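Local coordinates for protein alpha-glucosidase YIHQ (Escherichia coli, PDB 5AEG) that hydrolyses sulfoquinovosyl diacylglycerides and simple sulfoquinovosides, releasing sulfoquinovose that the cell degrades as a source of carbon and sulfur, at residues 372-377 and 408-413; 449-454 and 531-536; 588-593 and 601-606; 484-489 and 522-527. One frame throughout, in Å; residues are numbered along the deposited sequence.

Contact 1: 372-377 and 408-413; sequences GGVVDL and EYLPTD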
loop_
_atom_site.group_PDB
_atom_site.type_symbol
_atom_site.label_atom_id
_atom_site.label_comp_id
_atom_site.label_asym_id
_atom_site.label_seq_id
_atom_site.Cartn_x
_atom_site.Cartn_y
_atom_site.Cartn_z
ATOM N N GLY A 372 23.737 -0.907 7.458
ATOM C CA GLY A 372 23.327 -1.901 6.464
ATOM C C GLY A 372 23.745 -1.460 5.111
ATOM O O GLY A 372 23.534 -0.290 4.795
ATOM N N GLY A 373 24.317 -2.360 4.314
ATOM C CA GLY A 373 24.534 -2.094 2.871
ATOM C C GLY A 373 23.237 -2.161 2.081
ATOM O O GLY A 373 22.315 -2.939 2.399
ATOM N N VAL A 374 23.158 -1.324 1.075
ATOM C CA VAL A 374 22.007 -1.216 0.233
ATOM C C VAL A 374 22.254 -2.138 -0.946
ATOM O O VAL A 374 23.123 -1.819 -1.767
ATOM C CB VAL A 374 21.791 0.251 -0.282
ATOM C CG1 VAL A 374 20.564 0.309 -1.185
ATOM C CG2 VAL A 374 21.698 1.258 0.837
ATOM N N VAL A 375 21.416 -3.164 -1.119
ATOM C CA VAL A 375 21.552 -4.106 -2.196
ATOM C C VAL A 375 21.123 -3.399 -3.476
ATOM O O VAL A 375 20.044 -2.789 -3.533
ATOM C CB VAL A 375 20.717 -5.356 -1.997
ATOM C CG1 VAL A 375 20.769 -6.295 -3.187
ATOM C CG2 VAL A 375 21.112 -6.075 -0.704
ATOM N N ASP A 376 21.959 -3.446 -4.506
ATOM C CA ASP A 376 21.676 -2.659 -5.712
ATOM C C ASP A 376 20.874 -3.433 -6.649
ATOM O O ASP A 376 21.388 -4.119 -7.553
ATOM C CB ASP A 376 22.948 -2.101 -6.382
ATOM C CG ASP A 376 22.627 -1.210 -7.600
ATOM O OD1 ASP A 376 21.426 -1.040 -7.958
ATOM O OD2 ASP A 376 23.581 -0.615 -8.173
ATOM N N LEU A 377 19.546 -3.320 -6.486
ATOM C CA LEU A 377 18.655 -4.143 -7.289
ATOM C C LEU A 377 18.689 -3.829 -8.827
ATOM O O LEU A 377 18.072 -4.584 -9.600
ATOM C CB LEU A 377 17.178 -4.080 -6.762
ATOM C CG LEU A 377 16.990 -4.578 -5.317
ATOM C CD1 LEU A 377 15.545 -4.416 -4.818
ATOM C CD2 LEU A 377 17.373 -6.026 -5.257
ATOM N N GLU A 408 11.052 1.743 0.778
ATOM C CA GLU A 408 10.739 3.152 0.783
ATOM C C GLU A 408 11.948 4.073 1.036
ATOM O O GLU A 408 11.818 5.270 1.012
ATOM C CB GLU A 408 9.546 3.468 1.760
ATOM C CG GLU A 408 9.927 3.529 3.234
ATOM C CD GLU A 408 10.240 2.168 3.865
ATOM O OE1 GLU A 408 9.939 1.163 3.215
ATOM O OE2 GLU A 408 10.803 2.120 5.023
ATOM N N TYR A 409 13.081 3.494 1.338
ATOM C CA TYR A 409 14.221 4.242 1.767
ATOM C C TYR A 409 15.444 3.839 0.961
ATOM O O TYR A 409 16.438 3.439 1.499
ATOM C CB TYR A 409 14.456 4.180 3.315
ATOM C CG TYR A 409 15.593 5.159 3.749
ATOM C CD1 TYR A 409 15.801 6.401 3.052
ATOM C CD2 TYR A 409 16.498 4.835 4.763
ATOM C CE1 TYR A 409 16.808 7.272 3.392
ATOM C CE2 TYR A 409 17.552 5.722 5.088
ATOM C CZ TYR A 409 17.689 6.930 4.409
ATOM O OH TYR A 409 18.667 7.848 4.742
ATOM N N LEU A 410 15.343 3.945 -0.351
ATOM C CA LEU A 410 16.550 4.101 -1.244
ATOM C C LEU A 410 17.048 5.558 -1.053
ATOM O O LEU A 410 16.334 6.516 -1.362
ATOM C CB LEU A 410 16.261 3.900 -2.711
ATOM C CG LEU A 410 17.558 4.119 -3.539
ATOM C CD1 LEU A 410 18.516 2.911 -3.366
ATOM C CD2 LEU A 410 17.318 4.422 -4.983
ATOM N N PRO A 411 18.237 5.755 -0.443
ATOM C CA PRO A 411 18.719 7.125 -0.222
ATOM C C PRO A 411 18.965 7.809 -1.531
ATOM O O PRO A 411 19.326 7.145 -2.536
ATOM C CB PRO A 411 20.062 6.918 0.539
ATOM C CG PRO A 411 19.842 5.652 1.278
ATOM C CD PRO A 411 19.201 4.802 0.161
ATOM N N THR A 412 18.701 9.091 -1.542
ATOM C CA THR A 412 18.800 9.838 -2.799
ATOM C C THR A 412 20.203 10.278 -3.212
ATOM O O THR A 412 20.392 10.861 -4.300
ATOM C CB THR A 412 17.879 11.054 -2.762
ATOM O OG1 THR A 412 17.829 11.605 -1.432
ATOM C CG2 THR A 412 16.494 10.600 -3.136
ATOM N N ASP A 413 21.170 9.948 -2.395
ATOM C CA ASP A 413 22.618 10.143 -2.720
ATOM C C ASP A 413 23.340 8.807 -2.915
ATOM O O ASP A 413 24.560 8.753 -2.764
ATOM C CB ASP A 413 23.278 11.035 -1.671
ATOM C CG ASP A 413 23.261 10.467 -0.321
ATOM O OD1 ASP A 413 22.648 9.406 -0.129
ATOM O OD2 ASP A 413 23.816 11.083 0.603
#
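V374 is the single residue of 372-377 that reaches the loop 408-413, and its two methyls divide the work. The closer half of the contact is the meeting of V374 CG1 with L410 CD1 at 4.0 Å, two branched side chains set at about a right angle to each other. CG1 stands anti to the backbone N of V374 (chi1 179°), which leaves CG2 beside that nitrogen to approach the proline ring. There the packing is looser: V374 CG2 stops 4.4 Å from P411 CD. Within the TIM-barrel domain of glycoside hydrolase family 31, the contact joins a small antiparallel sheet, whose strand 370-374 ends at V374, to the loop between barrel strand 401-404 and helix 422-444. The segment 408-413 opens with E408, probably an active-site residue as in relatives, whose OE2 forms a salt bridge with R455. V365 of the neighbouring strand 364-367 touches both V374 and P411, and W429 of helix 422-444 lies against L410, so the hydrophobic side is well enclosed. Beyond P411 along the chain the loop becomes more polar and partly solvent-accessible at T412 and D413, where D413 OD1 is hydrogen-bonded to the hydroxyl of Y363.

Contact 2: 449-454 and 531-536; sequences EILFFM and TPMMRT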
loop_
_atom_site.group_PDB
_atom_site.type_symbol
_atom_site.label_atom_id
_atom_site.label_comp_id
_atom_site.label_asym_id
_atom_site.label_seq_id
_atom_site.Cartn_x
_atom_site.Cartn_y
_atom_site.Cartn_z
ATOM N N GLU A 449 1.179 -20.776 -3.383
ATOM C CA GLU A 449 1.511 -21.646 -2.262
ATOM C C GLU A 449 2.243 -20.927 -1.146
ATOM O O GLU A 449 2.063 -21.242 0.041
ATOM C CB GLU A 449 2.392 -22.868 -2.712
ATOM C CG GLU A 449 1.662 -24.017 -3.424
ATOM C CD GLU A 449 2.658 -24.927 -4.168
ATOM O OE1 GLU A 449 3.614 -25.416 -3.525
ATOM O OE2 GLU A 449 2.535 -25.067 -5.410
ATOM N N ILE A 450 3.149 -20.049 -1.511
ATOM C CA ILE A 450 3.841 -19.181 -0.570
ATOM C C ILE A 450 3.250 -17.773 -0.651
ATOM O O ILE A 450 2.937 -17.277 -1.732
ATOM C CB ILE A 450 5.373 -19.176 -0.884
ATOM C CG1 ILE A 450 5.942 -20.554 -0.487
ATOM C CG2 ILE A 450 6.161 -18.057 -0.201
ATOM C CD1 ILE A 450 7.400 -20.768 -0.932
ATOM N N LEU A 451 3.145 -17.132 0.506
ATOM C CA LEU A 451 2.562 -15.755 0.585
ATOM C C LEU A 451 3.561 -14.782 1.249
ATOM O O LEU A 451 3.900 -14.932 2.450
ATOM C CB LEU A 451 1.181 -15.802 1.323
ATOM C CG LEU A 451 0.635 -14.370 1.187
ATOM C CD1 LEU A 451 -0.039 -13.979 -0.097
ATOM C CD2 LEU A 451 0.407 -13.557 2.436
ATOM N N PHE A 452 4.033 -13.820 0.490
ATOM C CA PHE A 452 4.795 -12.709 1.077
ATOM C C PHE A 452 3.941 -11.449 1.140
ATOM O O PHE A 452 2.987 -11.248 0.349
ATOM C CB PHE A 452 6.152 -12.459 0.393
ATOM C CG PHE A 452 6.078 -12.037 -0.986
ATOM C CD1 PHE A 452 6.020 -10.675 -1.320
ATOM C CD2 PHE A 452 6.151 -12.972 -1.986
ATOM C CE1 PHE A 452 5.989 -10.293 -2.671
ATOM C CE2 PHE A 452 6.069 -12.609 -3.297
ATOM C CZ PHE A 452 6.019 -11.288 -3.655
ATOM N N PHE A 453 4.276 -10.593 2.065
ATOM C CA PHE A 453 3.511 -9.388 2.241
ATOM C C PHE A 453 4.454 -8.211 2.377
ATOM O O PHE A 453 5.508 -8.354 3.027
ATOM C CB PHE A 453 2.477 -9.511 3.382
ATOM C CG PHE A 453 3.028 -10.022 4.688
ATOM C CD1 PHE A 453 3.132 -11.368 4.925
ATOM C CD2 PHE A 453 3.326 -9.127 5.713
ATOM C CE1 PHE A 453 3.669 -11.841 6.117
ATOM C CE2 PHE A 453 3.817 -9.585 6.935
ATOM C CZ PHE A 453 3.968 -10.946 7.125
ATOM N N MET A 454 4.043 -7.064 1.821
ATOM C CA MET A 454 4.875 -5.876 1.772
ATOM C C MET A 454 4.161 -4.686 2.284
ATOM O O MET A 454 2.900 -4.615 2.218
ATOM C CB MET A 454 5.244 -5.588 0.250
ATOM C CG MET A 454 5.942 -6.776 -0.355
ATOM S SD MET A 454 6.680 -6.406 -1.957
ATOM C CE MET A 454 8.070 -5.358 -1.532
ATOM N N THR A 531 -11.371 -9.180 6.835
ATOM C CA THR A 531 -10.372 -8.821 5.824
ATOM C C THR A 531 -9.831 -10.142 5.290
ATOM O O THR A 531 -10.149 -11.209 5.840
ATOM C CB THR A 531 -9.215 -7.930 6.361
ATOM O OG1 THR A 531 -8.397 -8.715 7.219
ATOM C CG2 THR A 531 -9.718 -6.747 7.041
ATOM N N PRO A 532 -9.014 -10.121 4.205
ATOM C CA PRO A 532 -8.580 -11.406 3.746
ATOM C C PRO A 532 -7.418 -12.120 4.490
ATOM O O PRO A 532 -7.003 -13.251 4.085
ATOM C CB PRO A 532 -8.187 -11.172 2.267
ATOM C CG PRO A 532 -7.896 -9.763 2.169
ATOM C CD PRO A 532 -8.826 -9.062 3.189
ATOM N N MET A 533 -6.878 -11.527 5.545
ATOM C CA MET A 533 -5.753 -12.184 6.241
ATOM C C MET A 533 -5.731 -11.684 7.677
ATOM O O MET A 533 -5.847 -10.489 7.889
ATOM C CB MET A 533 -4.432 -11.898 5.503
ATOM C CG MET A 533 -3.224 -12.523 6.168
ATOM S SD MET A 533 -1.820 -12.373 5.092
ATOM C CE MET A 533 -0.522 -12.851 6.248
ATOM N N MET A 534 -5.563 -12.598 8.602
ATOM C CA MET A 534 -5.433 -12.329 10.008
ATOM C C MET A 534 -3.996 -12.633 10.474
ATOM O O MET A 534 -3.542 -13.782 10.349
ATOM C CB MET A 534 -6.369 -13.204 10.835
ATOM C CG MET A 534 -7.849 -12.884 10.591
ATOM S SD MET A 534 -8.932 -13.653 11.783
ATOM C CE MET A 534 -8.710 -12.736 13.345
ATOM N N ARG A 535 -3.300 -11.612 10.994
ATOM C CA ARG A 535 -1.882 -11.774 11.405
ATOM C C ARG A 535 -1.608 -10.758 12.481
ATOM O O ARG A 535 -1.976 -9.579 12.308
ATOM C CB ARG A 535 -0.921 -11.576 10.218
ATOM C CG ARG A 535 0.555 -11.689 10.675
ATOM C CD ARG A 535 1.535 -11.317 9.614
ATOM N NE ARG A 535 1.274 -9.950 9.053
ATOM C CZ ARG A 535 1.579 -8.824 9.682
ATOM N NH1 ARG A 535 2.127 -8.808 10.923
ATOM N NH2 ARG A 535 1.300 -7.635 9.135
ATOM N N THR A 536 -1.052 -11.221 13.617
ATOM C CA THR A 536 -0.701 -10.361 14.698
ATOM C C THR A 536 0.751 -9.865 14.649
ATOM O O THR A 536 1.568 -10.294 13.781
ATOM C CB THR A 536 -0.976 -11.057 16.045
ATOM O OG1 THR A 536 0.044 -11.973 16.350
ATOM C CG2 THR A 536 -2.327 -11.776 16.072
#
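F453 and R535 meet with their phenyl and guanidinium planes nearly parallel, 5° apart, but displaced. F453 CE2 sits above one face of the guanidinium, 3.3 Å from R535 NE, and F453 CZ comes 3.5 Å from R535 CD. Alongside this pair L451 and M533 meet tip to tip, L451 CD2 being 3.7 Å from M533 SD. The methyl M533 CE comes to the same side of the phenyl as the arginine, nearer the CD1 end, 4.2 Å from F453 CD1, its side chain at about a right angle to F453. Torsions explain the reach. M533 is extended throughout, whereas R535 bends at chi3 (54°), which turns its head alongside the ring.

Strands 451-454 and 534-536 belong to the eight-stranded parallel barrel, and these four side chains meet across its interior. A second shell holds the arginine: D504 forms a salt bridge with NH2, H502 takes the bond from NE and also meets F453 edge-to-face, and W469 and W286 make cation-pi contacts. Within the segment itself R535 NH1 adds a weak bond to T536 O, 3.3 Å long. The next residue, H537, binds substrate. A buried guanidinium, probably positively charged, thus faces the carboxylate of D504 and is sheathed in aromatic rings, which would fix its rotation and probably help to stabilise its charge.

Contact 3: 588-593 and 601-606; sequences RPLFLH and YTLKYQ
Two first torsions of opposite sense bring F591 and Y601 into near-parallel, strongly displaced planes. In F591 the ring carbon CG lies between the backbone N and the carbonyl carbon (chi1 61°), while in Y601 it is anti to the carbonyl carbon (chi1 -68°). The planes end up 6° apart, yet so far displaced, with centroids separated by 4.8 Å, that the rings barely overlap. What occupies the tyrosine face instead is a methylene: F591 CB stands 3.8 Å from the centroid of the Y601 ring, a CH-pi contact. P589 CB lies over the opposite face of the F591 ring, toward the rim. The hydroxyl of Y601 is hydrogen-bonded to E595 O.

Next to the ring pair, L590 CD2 packs against L603 CD1 at 3.8 Å and rests 3.5 Å from Q606 NE2, an amide nitrogen whose own hydrogen bond goes to Y629 O. A water also joins the segments, accepting from L590 N at 2.9 Å and donating to Q606 O. Y232 of helix 232-243 meets F591 edge-to-face and also touches Y601. Hydrophobic stacking here closes the long connection of a beta hairpin, between the antiparallel strands 587-588 and 607-609 of the family 31 C-terminal domain.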
loop_
_atom_site.group_PDB
_atom_site.type_symbol
_atom_site.label_atom_id
_atom_site.label_comp_id
_atom_site.label_asym_id
_atom_site.label_seq_id
_atom_site.Cartn_x
_atom_site.Cartn_y
_atom_site.Cartn_z
ATOM N N ARG A 588 -13.976 -3.311 -0.780
ATOM C CA ARG A 588 -14.479 -2.432 -1.806
ATOM C C ARG A 588 -15.105 -1.153 -1.299
ATOM O O ARG A 588 -15.912 -1.157 -0.315
ATOM C CB ARG A 588 -15.575 -3.229 -2.599
ATOM C CG ARG A 588 -15.042 -4.502 -3.202
ATOM C CD ARG A 588 -16.113 -5.361 -3.896
ATOM N NE ARG A 588 -15.634 -6.687 -4.189
ATOM C CZ ARG A 588 -16.369 -7.663 -4.748
ATOM N NH1 ARG A 588 -17.642 -7.453 -5.106
ATOM N NH2 ARG A 588 -15.869 -8.871 -4.934
ATOM N N PRO A 589 -14.891 -0.031 -2.017
ATOM C CA PRO A 589 -15.589 1.199 -1.771
ATOM C C PRO A 589 -17.095 0.941 -2.051
ATOM O O PRO A 589 -17.368 0.186 -2.978
ATOM C CB PRO A 589 -14.993 2.154 -2.823
ATOM C CG PRO A 589 -13.656 1.560 -3.149
ATOM C CD PRO A 589 -13.867 0.102 -3.072
ATOM N N LEU A 590 -17.980 1.487 -1.242
ATOM C CA LEU A 590 -19.450 1.192 -1.412
ATOM C C LEU A 590 -19.964 1.622 -2.835
ATOM O O LEU A 590 -20.880 0.978 -3.390
ATOM C CB LEU A 590 -20.266 1.856 -0.395
ATOM C CG LEU A 590 -20.558 1.038 0.887
ATOM C CD1 LEU A 590 -19.325 0.694 1.742
ATOM C CD2 LEU A 590 -21.593 1.708 1.740
ATOM N N PHE A 591 -19.319 2.619 -3.431
ATOM C CA PHE A 591 -19.766 3.144 -4.729
ATOM C C PHE A 591 -19.439 2.188 -5.850
ATOM O O PHE A 591 -19.997 2.347 -6.898
ATOM C CB PHE A 591 -19.315 4.582 -4.959
ATOM C CG PHE A 591 -17.821 4.773 -4.956
ATOM C CD1 PHE A 591 -17.052 4.346 -6.007
ATOM C CD2 PHE A 591 -17.230 5.358 -3.900
ATOM C CE1 PHE A 591 -15.666 4.572 -6.010
ATOM C CE2 PHE A 591 -15.852 5.550 -3.862
ATOM C CZ PHE A 591 -15.085 5.190 -4.926
ATOM N N LEU A 592 -18.635 1.129 -5.644
ATOM C CA LEU A 592 -18.487 0.120 -6.657
ATOM C C LEU A 592 -19.840 -0.596 -6.944
ATOM O O LEU A 592 -20.060 -1.071 -8.097
ATOM C CB LEU A 592 -17.491 -0.946 -6.347
ATOM C CG LEU A 592 -16.005 -0.589 -6.218
ATOM C CD1 LEU A 592 -15.132 -1.814 -6.224
ATOM C CD2 LEU A 592 -15.580 0.427 -7.225
ATOM N N HIS A 593 -20.674 -0.697 -5.915
ATOM C CA HIS A 593 -21.962 -1.426 -6.039
ATOM C C HIS A 593 -23.172 -0.573 -5.861
ATOM O O HIS A 593 -24.254 -1.083 -6.092
ATOM C CB HIS A 593 -22.004 -2.644 -5.120
ATOM C CG HIS A 593 -20.987 -3.643 -5.439
ATOM N ND1 HIS A 593 -20.934 -4.297 -6.670
ATOM C CD2 HIS A 593 -19.902 -4.078 -4.726
ATOM C CE1 HIS A 593 -19.892 -5.110 -6.679
ATOM N NE2 HIS A 593 -19.261 -5.002 -5.506
ATOM N N TYR A 601 -19.739 8.259 -1.774
ATOM C CA TYR A 601 -18.488 8.758 -2.375
ATOM C C TYR A 601 -17.643 9.431 -1.355
ATOM O O TYR A 601 -16.454 9.672 -1.592
ATOM C CB TYR A 601 -18.781 9.665 -3.616
ATOM C CG TYR A 601 -19.370 8.884 -4.786
ATOM C CD1 TYR A 601 -20.756 8.678 -4.919
ATOM C CD2 TYR A 601 -18.567 8.378 -5.781
ATOM C CE1 TYR A 601 -21.269 7.947 -5.973
ATOM C CE2 TYR A 601 -19.068 7.657 -6.848
ATOM C CZ TYR A 601 -20.446 7.442 -6.947
ATOM O OH TYR A 601 -20.876 6.714 -8.033
ATOM N N THR A 602 -18.217 9.817 -0.216
ATOM C CA THR A 602 -17.483 10.564 0.758
ATOM C C THR A 602 -17.142 9.710 2.022
ATOM O O THR A 602 -16.626 10.248 2.957
ATOM C CB THR A 602 -18.261 11.828 1.197
ATOM O OG1 THR A 602 -19.491 11.445 1.739
ATOM C CG2 THR A 602 -18.493 12.798 0.004
ATOM N N LEU A 603 -17.515 8.442 2.024
ATOM C CA LEU A 603 -17.250 7.556 3.123
ATOM C C LEU A 603 -15.726 7.216 3.090
ATOM O O LEU A 603 -15.130 6.990 1.999
ATOM C CB LEU A 603 -18.060 6.273 3.031
ATOM C CG LEU A 603 -19.606 6.425 3.102
ATOM C CD1 LEU A 603 -20.244 5.085 2.829
ATOM C CD2 LEU A 603 -20.041 6.996 4.418
ATOM N N LYS A 604 -15.173 7.120 4.272
ATOM C CA LYS A 604 -13.708 6.771 4.482
ATOM C C LYS A 604 -13.483 5.531 5.339
ATOM O O LYS A 604 -12.431 4.878 5.212
ATOM C CB LYS A 604 -13.015 7.976 5.232
ATOM C CG LYS A 604 -13.150 9.247 4.494
ATOM C CD LYS A 604 -12.669 10.488 5.297
ATOM C CE LYS A 604 -11.197 10.375 5.455
ATOM N NZ LYS A 604 -10.685 11.745 5.763
ATOM N N TYR A 605 -14.407 5.252 6.277
ATOM C CA TYR A 605 -14.168 4.293 7.406
ATOM C C TYR A 605 -15.135 3.058 7.372
ATOM O O TYR A 605 -15.289 2.365 8.360
ATOM C CB TYR A 605 -14.177 5.052 8.732
ATOM C CG TYR A 605 -13.119 6.147 8.766
ATOM C CD1 TYR A 605 -11.745 5.826 8.637
ATOM C CD2 TYR A 605 -13.463 7.491 8.910
ATOM C CE1 TYR A 605 -10.772 6.810 8.623
ATOM C CE2 TYR A 605 -12.487 8.486 8.935
ATOM C CZ TYR A 605 -11.148 8.137 8.784
ATOM O OH TYR A 605 -10.185 9.150 8.751
ATOM N N GLN A 606 -15.714 2.787 6.201
ATOM C CA GLN A 606 -16.451 1.581 5.947
ATOM C C GLN A 606 -16.291 1.128 4.541
ATOM O O GLN A 606 -15.862 1.870 3.655
ATOM C CB GLN A 606 -17.947 1.823 6.306
ATOM C CG GLN A 606 -18.610 2.894 5.569
ATOM C CD GLN A 606 -20.114 2.960 5.887
ATOM O OE1 GLN A 606 -20.531 3.624 6.862
ATOM N NE2 GLN A 606 -20.895 2.181 5.173
HETATM O O HOH W 1 -16.808 2.882 1.003
#

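Contact 4: 484-489 and 522-527; sequences ASVVPA and LRWCDF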
loop_
_atom_site.group_PDB
_atom_site.type_symbol
_atom_site.label_atom_id
_atom_site.label_comp_id
_atom_site.label_asym_id
_atom_site.label_seq_id
_atom_site.Cartn_x
_atom_site.Cartn_y
_atom_site.Cartn_z
ATOM N N ALA A 484 -8.366 3.255 12.511
ATOM C CA ALA A 484 -9.223 3.879 11.472
ATOM C C ALA A 484 -8.495 4.061 10.137
ATOM O O ALA A 484 -9.090 3.916 9.075
ATOM C CB ALA A 484 -9.695 5.151 11.924
ATOM N N SER A 485 -7.226 4.457 10.207
ATOM C CA SER A 485 -6.448 4.850 9.051
ATOM C C SER A 485 -6.242 3.671 8.074
ATOM O O SER A 485 -5.893 3.867 6.873
ATOM C CB SER A 485 -5.111 5.507 9.550
ATOM O OG SER A 485 -4.231 4.488 10.032
ATOM N N VAL A 486 -6.401 2.433 8.568
ATOM C CA VAL A 486 -6.267 1.266 7.720
ATOM C C VAL A 486 -7.361 1.212 6.602
ATOM O O VAL A 486 -7.128 0.679 5.504
ATOM C CB VAL A 486 -6.264 -0.050 8.561
ATOM C CG1 VAL A 486 -6.156 -1.251 7.661
ATOM C CG2 VAL A 486 -5.133 -0.023 9.637
ATOM N N VAL A 487 -8.550 1.719 6.923
ATOM C CA VAL A 487 -9.634 1.659 5.938
ATOM C C VAL A 487 -9.439 2.525 4.673
ATOM O O VAL A 487 -9.471 1.993 3.594
ATOM C CB VAL A 487 -11.015 1.890 6.564
ATOM C CG1 VAL A 487 -12.105 1.603 5.551
ATOM C CG2 VAL A 487 -11.216 0.950 7.769
ATOM N N PRO A 488 -9.113 3.829 4.791
ATOM C CA PRO A 488 -8.704 4.550 3.582
ATOM C C PRO A 488 -7.497 3.958 2.912
ATOM O O PRO A 488 -7.437 3.963 1.687
ATOM C CB PRO A 488 -8.484 5.997 4.031
ATOM C CG PRO A 488 -8.493 5.973 5.512
ATOM C CD PRO A 488 -9.221 4.700 5.948
ATOM N N ALA A 489 -6.579 3.342 3.671
ATOM C CA ALA A 489 -5.435 2.658 3.071
ATOM C C ALA A 489 -5.871 1.505 2.169
ATOM O O ALA A 489 -5.386 1.332 1.029
ATOM C CB ALA A 489 -4.488 2.245 4.183
ATOM N N LEU A 522 -8.493 -6.269 20.888
ATOM C CA LEU A 522 -9.735 -6.993 20.624
ATOM C C LEU A 522 -10.586 -6.318 19.563
ATOM O O LEU A 522 -11.107 -7.010 18.683
ATOM C CB LEU A 522 -10.546 -7.199 21.927
ATOM C CG LEU A 522 -9.791 -7.959 23.037
ATOM C CD1 LEU A 522 -10.767 -8.438 24.091
ATOM C CD2 LEU A 522 -8.954 -9.109 22.610
ATOM N N ARG A 523 -10.678 -5.002 19.586
ATOM C CA ARG A 523 -11.363 -4.291 18.507
ATOM C C ARG A 523 -10.642 -4.478 17.134
ATOM O O ARG A 523 -11.283 -4.565 16.092
ATOM C CB ARG A 523 -11.426 -2.835 18.834
ATOM C CG ARG A 523 -12.477 -2.484 19.828
ATOM C CD ARG A 523 -13.872 -2.681 19.342
ATOM N NE ARG A 523 -14.788 -1.937 20.239
ATOM C CZ ARG A 523 -16.111 -2.124 20.311
ATOM N NH1 ARG A 523 -16.679 -3.010 19.539
ATOM N NH2 ARG A 523 -16.849 -1.395 21.160
ATOM N N TRP A 524 -9.296 -4.542 17.148
ATOM C CA TRP A 524 -8.569 -4.734 15.932
ATOM C C TRP A 524 -8.749 -6.139 15.409
ATOM O O TRP A 524 -8.853 -6.365 14.195
ATOM C CB TRP A 524 -7.068 -4.408 16.098
ATOM C CG TRP A 524 -6.428 -3.796 14.920
ATOM C CD1 TRP A 524 -6.344 -4.274 13.666
ATOM C CD2 TRP A 524 -5.653 -2.615 14.946
ATOM N NE1 TRP A 524 -5.585 -3.444 12.863
ATOM C CE2 TRP A 524 -5.151 -2.404 13.611
ATOM C CE3 TRP A 524 -5.335 -1.728 15.946
ATOM C CZ2 TRP A 524 -4.367 -1.333 13.266
ATOM C CZ3 TRP A 524 -4.549 -0.594 15.601
ATOM C CH2 TRP A 524 -4.092 -0.423 14.265
ATOM N N CYS A 525 -8.834 -7.112 16.338
ATOM C CA CYS A 525 -9.115 -8.475 15.958
ATOM C C CYS A 525 -10.489 -8.533 15.274
ATOM O O CYS A 525 -10.662 -9.259 14.312
ATOM C CB CYS A 525 -9.074 -9.404 17.198
ATOM S SG CYS A 525 -9.188 -11.147 16.728
ATOM N N ASP A 526 -11.477 -7.816 15.812
ATOM C CA ASP A 526 -12.830 -7.801 15.188
ATOM C C ASP A 526 -12.789 -7.284 13.722
ATOM O O ASP A 526 -13.574 -7.707 12.863
ATOM C CB ASP A 526 -13.756 -6.926 15.977
ATOM C CG ASP A 526 -14.259 -7.542 17.298
ATOM O OD1 ASP A 526 -13.874 -8.711 17.595
ATOM O OD2 ASP A 526 -14.983 -6.746 18.009
ATOM N N PHE A 527 -11.943 -6.286 13.487
ATOM C CA PHE A 527 -11.783 -5.701 12.162
ATOM C C PHE A 527 -11.125 -6.703 11.220
ATOM O O PHE A 527 -11.669 -7.041 10.146
ATOM C CB PHE A 527 -10.963 -4.396 12.340
ATOM C CG PHE A 527 -10.445 -3.754 11.052
ATOM C CD1 PHE A 527 -11.080 -3.832 9.841
ATOM C CD2 PHE A 527 -9.264 -3.007 11.134
ATOM C CE1 PHE A 527 -10.547 -3.170 8.735
ATOM C CE2 PHE A 527 -8.813 -2.258 10.062
ATOM C CZ PHE A 527 -9.423 -2.354 8.852
#
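V486 is the residue through which helix 486-495 engages both aromatic rings presented by helix 518-528, and its side chain can be read atom by atom. CB, the branch point, is in the plane of the F527 ring at its edge, 3.7 Å from F527 CE2. From there the two methyls part. CG1, anti to the backbone N (chi1 179°), continues along the same ring edge and comes 3.6 Å from F527 CZ. CG2, anti to the carbonyl carbon, goes to the other aromatic group and meets the indole obliquely at W524 CZ2, 3.9 Å away.

The phenyl of F527 is reached by the following residue too. V487 CG2 lies 3.9 Å from F527 CZ, so that the para carbon touches methyls of two successive valines. F527 can extend this far because its CG is anti to its backbone N (chi1 169°). All four side chains are buried, and the contact is wholly apolar. The polar end of the indole is satisfied elsewhere, with W524 NE1 hydrogen-bonded to S503 OG on strand 501-505.

That strand is touched by V486 and F527 as well, through S503, while Y607 of the C-terminal domain lies against V487 and F527. W524 itself comes within about 9 Å, side chain to side chain, of D472, the inferred proton donor. Two helices that precede and follow one barrel strand and pack on each other beside it are the hallmark of the outer layer of a TIM barrel.

How the contacts relate
The touching residues of contacts 1, 2 and 4 are all buried, whereas contact 3 nears the surface, with Y601 and L603 partly exposed. Contact 2 lies inside the barrel and is the one that involves a charge; contact 4 joins helices outside the strands and is purely apolar. These two touch, with M534 CE 3.8 Å from C525 SG, and helix 518-528 leads into strand 534-536; contact 4 is nested within the chain loop that contact 2 closes. Contact 3, in the C-terminal domain, mixes stacking with a water bridge and abuts contact 4, where K604 and Y605 pack on A484, V487 and P488. Contact 1, the smallest, stands apart on a barrel loop, its centre about 26 Å from that of contact 2.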